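Local coordinates for protein ornithine carbamoyltransferase (Giardia intestinalis, PDB 3GRF) that probably catalyses the transfer of the carbamoyl group from carbamoyl phosphate to ornithine, a reversible step that serves the arginine degradation pathway in this parasite, at residues A[25-30]-A[314-319]. Numbering follows the deposited sequence.
Sequences IDRALD and AMAVLD
R27 and D319 reach each other because both carry CG trans to the backbone nitrogen, at chi1 -176° and -177°, each from a CB directed at the opposing helix. A bend at chi2 of R27 (112°) then turns its long chain so that the two side chains cross at about a right angle. The carboxylate lies at the guanidinium edge and gives one oxygen to two donors: R27 NH2 is 2.9 Å from D319 OD2 in the salt bridge, while R27 NE makes a weak bond of 3.3 Å to that same D319 OD2. Because both donors converge on OD2, which NH2 meets from above the carboxylate plane, this is not the bidentate pairing in which each oxygen takes one N-H. Arginine suits its place by spanning the gap between the helices, and the short aspartate by having a second oxygen, OD1, for R41.

Alongside the ion pair, A28 and A316 suit a close crossing by being small. The axes of segments 25-30 and 314-319 approach to 8.3 Å, and A316 CB sits 3.7 Å from A28 N and 4.0 Å from A28 CB. M143 of helix 135-151 also packs on A28.

The crossing joins the carbamoyl phosphate-binding region to the C-terminal helix of the ornithine-binding region. The shared, buried carboxylate, one oxygen to each arginine, probably lets R27 and R41 sit side by side and keeps D319 ionised.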
ATOM      1  N   ILE A  25      -5.192 -27.450   3.184  1.00 33.99           N
ATOM      2  CA  ILE A  25      -6.621 -27.470   2.778  1.00 33.02           C
ATOM      3  C   ILE A  25      -7.495 -27.379   4.013  1.00 30.68           C
ATOM      4  O   ILE A  25      -8.289 -26.481   4.126  1.00 24.95           O
ATOM      5  CB  ILE A  25      -6.987 -28.712   1.891  1.00 36.17           C
ATOM      6  CG1 ILE A  25      -6.446 -28.525   0.459  1.00 26.98           C
ATOM      7  CG2 ILE A  25      -8.471 -28.929   1.832  1.00 28.15           C
ATOM      8  CD1 ILE A  25      -6.060 -29.808  -0.267  1.00 26.40           C
ATOM      9  N   ASP A  26      -7.308 -28.278   4.962  1.00 31.70           N
ATOM     10  CA  ASP A  26      -8.052 -28.237   6.212  1.00 31.81           C
ATOM     11  C   ASP A  26      -7.831 -26.974   7.050  1.00 36.74           C
ATOM     12  O   ASP A  26      -8.728 -26.525   7.773  1.00 32.27           O
ATOM     13  CB  ASP A  26      -7.701 -29.463   7.048  1.00 35.32           C
ATOM     14  CG  ASP A  26      -8.131 -30.735   6.410  1.00 43.47           C
ATOM     15  OD1 ASP A  26      -9.158 -30.740   5.692  1.00 39.22           O
ATOM     16  OD2 ASP A  26      -7.435 -31.748   6.630  1.00 39.48           O
ATOM     17  N   ARG A  27      -6.620 -26.422   6.997  1.00 37.83           N
ATOM     18  CA  ARG A  27      -6.343 -25.186   7.738  1.00 35.37           C
ATOM     19  C   ARG A  27      -7.128 -24.029   7.056  1.00 37.51           C
ATOM     20  O   ARG A  27      -7.816 -23.239   7.702  1.00 28.16           O
ATOM     21  CB  ARG A  27      -4.840 -24.952   7.761  1.00 29.35           C
ATOM     22  CG  ARG A  27      -4.399 -23.772   8.558  1.00 39.15           C
ATOM     23  CD  ARG A  27      -3.664 -24.283   9.738  1.00 43.75           C
ATOM     24  NE  ARG A  27      -3.055 -23.209  10.500  1.00 50.03           N
ATOM     25  CZ  ARG A  27      -2.951 -23.218  11.817  1.00 32.99           C
ATOM     26  NH1 ARG A  27      -3.454 -24.225  12.521  1.00 34.93           N
ATOM     27  NH2 ARG A  27      -2.390 -22.201  12.424  1.00 35.25           N
ATOM     28  N   ALA A  28      -7.056 -23.971   5.732  1.00 32.92           N
ATOM     29  CA  ALA A  28      -7.813 -22.975   4.955  1.00 32.09           C
ATOM     30  C   ALA A  28      -9.286 -23.065   5.307  1.00 29.65           C
ATOM     31  O   ALA A  28      -9.958 -22.062   5.451  1.00 32.46           O
ATOM     32  CB  ALA A  28      -7.640 -23.233   3.442  1.00 18.79           C
ATOM     33  N   LEU A  29      -9.794 -24.296   5.365  1.00 26.60           N
ATOM     34  CA  LEU A  29     -11.210 -24.531   5.656  1.00 26.83           C
ATOM     35  C   LEU A  29     -11.556 -24.095   7.078  1.00 29.81           C
ATOM     36  O   LEU A  29     -12.638 -23.536   7.337  1.00 31.99           O
ATOM     37  CB  LEU A  29     -11.544 -26.008   5.464  1.00 27.23           C
ATOM     38  CG  LEU A  29     -11.722 -26.533   4.051  1.00 38.92           C
ATOM     39  CD1 LEU A  29     -11.803 -28.049   4.140  1.00 27.11           C
ATOM     40  CD2 LEU A  29     -12.980 -25.893   3.423  1.00 25.11           C
ATOM     41  N   ASP A  30     -10.642 -24.334   8.000  1.00 22.87           N
ATOM     42  CA  ASP A  30     -10.931 -23.906   9.390  1.00 31.41           C
ATOM     43  C   ASP A  30     -10.791 -22.410   9.566  1.00 35.74           C
ATOM     44  O   ASP A  30     -11.474 -21.833  10.391  1.00 28.93           O
ATOM     45  CB  ASP A  30     -10.058 -24.605  10.421  1.00 28.75           C
ATOM     46  CG  ASP A  30     -10.490 -24.270  11.858  1.00 36.59           C
ATOM     47  OD1 ASP A  30      -9.681 -23.742  12.629  1.00 40.25           O
ATOM     48  OD2 ASP A  30     -11.667 -24.498  12.196  1.00 37.01           O
ATOM     49  N   ALA A 314      -4.841 -18.501   0.985  1.00 24.68           N
ATOM     50  CA  ALA A 314      -3.656 -17.661   1.104  1.00 22.69           C
ATOM     51  C   ALA A 314      -3.276 -17.562   2.549  1.00 27.32           C
ATOM     52  O   ALA A 314      -2.090 -17.624   2.857  1.00 25.89           O
ATOM     53  CB  ALA A 314      -3.884 -16.252   0.503  1.00 26.58           C
ATOM     54  N   MET A 315      -4.267 -17.406   3.445  1.00 27.20           N
ATOM     55  CA  MET A 315      -3.976 -17.239   4.867  1.00 27.16           C
ATOM     56  C   MET A 315      -3.288 -18.503   5.375  1.00 28.43           C
ATOM     57  O   MET A 315      -2.438 -18.438   6.270  1.00 29.37           O
ATOM     58  CB  MET A 315      -5.256 -17.028   5.696  1.00 24.91           C
ATOM     59  CG  MET A 315      -6.147 -15.840   5.320  1.00 29.38           C
ATOM     60  SD  MET A 315      -7.732 -15.769   6.202  1.00 29.91           S
ATOM     61  CE  MET A 315      -8.272 -17.469   6.191  1.00 45.08           C
ATOM     62  N   ALA A 316      -3.704 -19.652   4.847  1.00 33.02           N
ATOM     63  CA  ALA A 316      -3.171 -20.952   5.263  1.00 25.00           C
ATOM     64  C   ALA A 316      -1.761 -21.085   4.794  1.00 21.22           C
ATOM     65  O   ALA A 316      -0.872 -21.481   5.525  1.00 20.42           O
ATOM     66  CB  ALA A 316      -4.026 -22.099   4.713  1.00 23.19           C
ATOM     67  N   VAL A 317      -1.514 -20.799   3.521  1.00 24.57           N
ATOM     68  CA  VAL A 317      -0.160 -20.898   3.035  1.00 23.28           C
ATOM     69  C   VAL A 317       0.856 -19.974   3.714  1.00 24.71           C
ATOM     70  O   VAL A 317       1.952 -20.412   4.080  1.00 33.19           O
ATOM     71  CB  VAL A 317      -0.141 -20.611   1.525  1.00 28.19           C
ATOM     72  CG1 VAL A 317       1.265 -20.560   1.064  1.00 23.13           C
ATOM     73  CG2 VAL A 317      -0.963 -21.692   0.796  1.00 22.22           C
ATOM     74  N   LEU A 318       0.494 -18.697   3.875  1.00 27.53           N
ATOM     75  CA  LEU A 318       1.326 -17.697   4.563  1.00 24.45           C
ATOM     76  C   LEU A 318       1.561 -18.146   5.998  1.00 24.62           C
ATOM     77  O   LEU A 318       2.654 -18.193   6.446  1.00 27.17           O
ATOM     78  CB  LEU A 318       0.662 -16.309   4.509  1.00 21.63           C
ATOM     79  CG  LEU A 318       0.585 -15.745   3.053  1.00 27.12           C
ATOM     80  CD1 LEU A 318      -0.320 -14.530   2.887  1.00 24.30           C
ATOM     81  CD2 LEU A 318       1.989 -15.414   2.521  1.00 24.11           C
ATOM     82  N   ASP A 319       0.514 -18.510   6.702  1.00 25.34           N
ATOM     83  CA  ASP A 319       0.654 -18.952   8.080  1.00 21.83           C
ATOM     84  C   ASP A 319       1.655 -20.071   8.216  1.00 26.15           C
ATOM     85  O   ASP A 319       2.579 -20.006   9.024  1.00 34.88           O
ATOM     86  CB  ASP A 319      -0.697 -19.423   8.622  1.00 29.41           C
ATOM     87  CG  ASP A 319      -0.609 -19.815  10.076  1.00 34.64           C
ATOM     88  OD1 ASP A 319      -0.462 -18.884  10.892  1.00 34.80           O
ATOM     89  OD2 ASP A 319      -0.642 -21.033  10.388  1.00 35.62           O
TER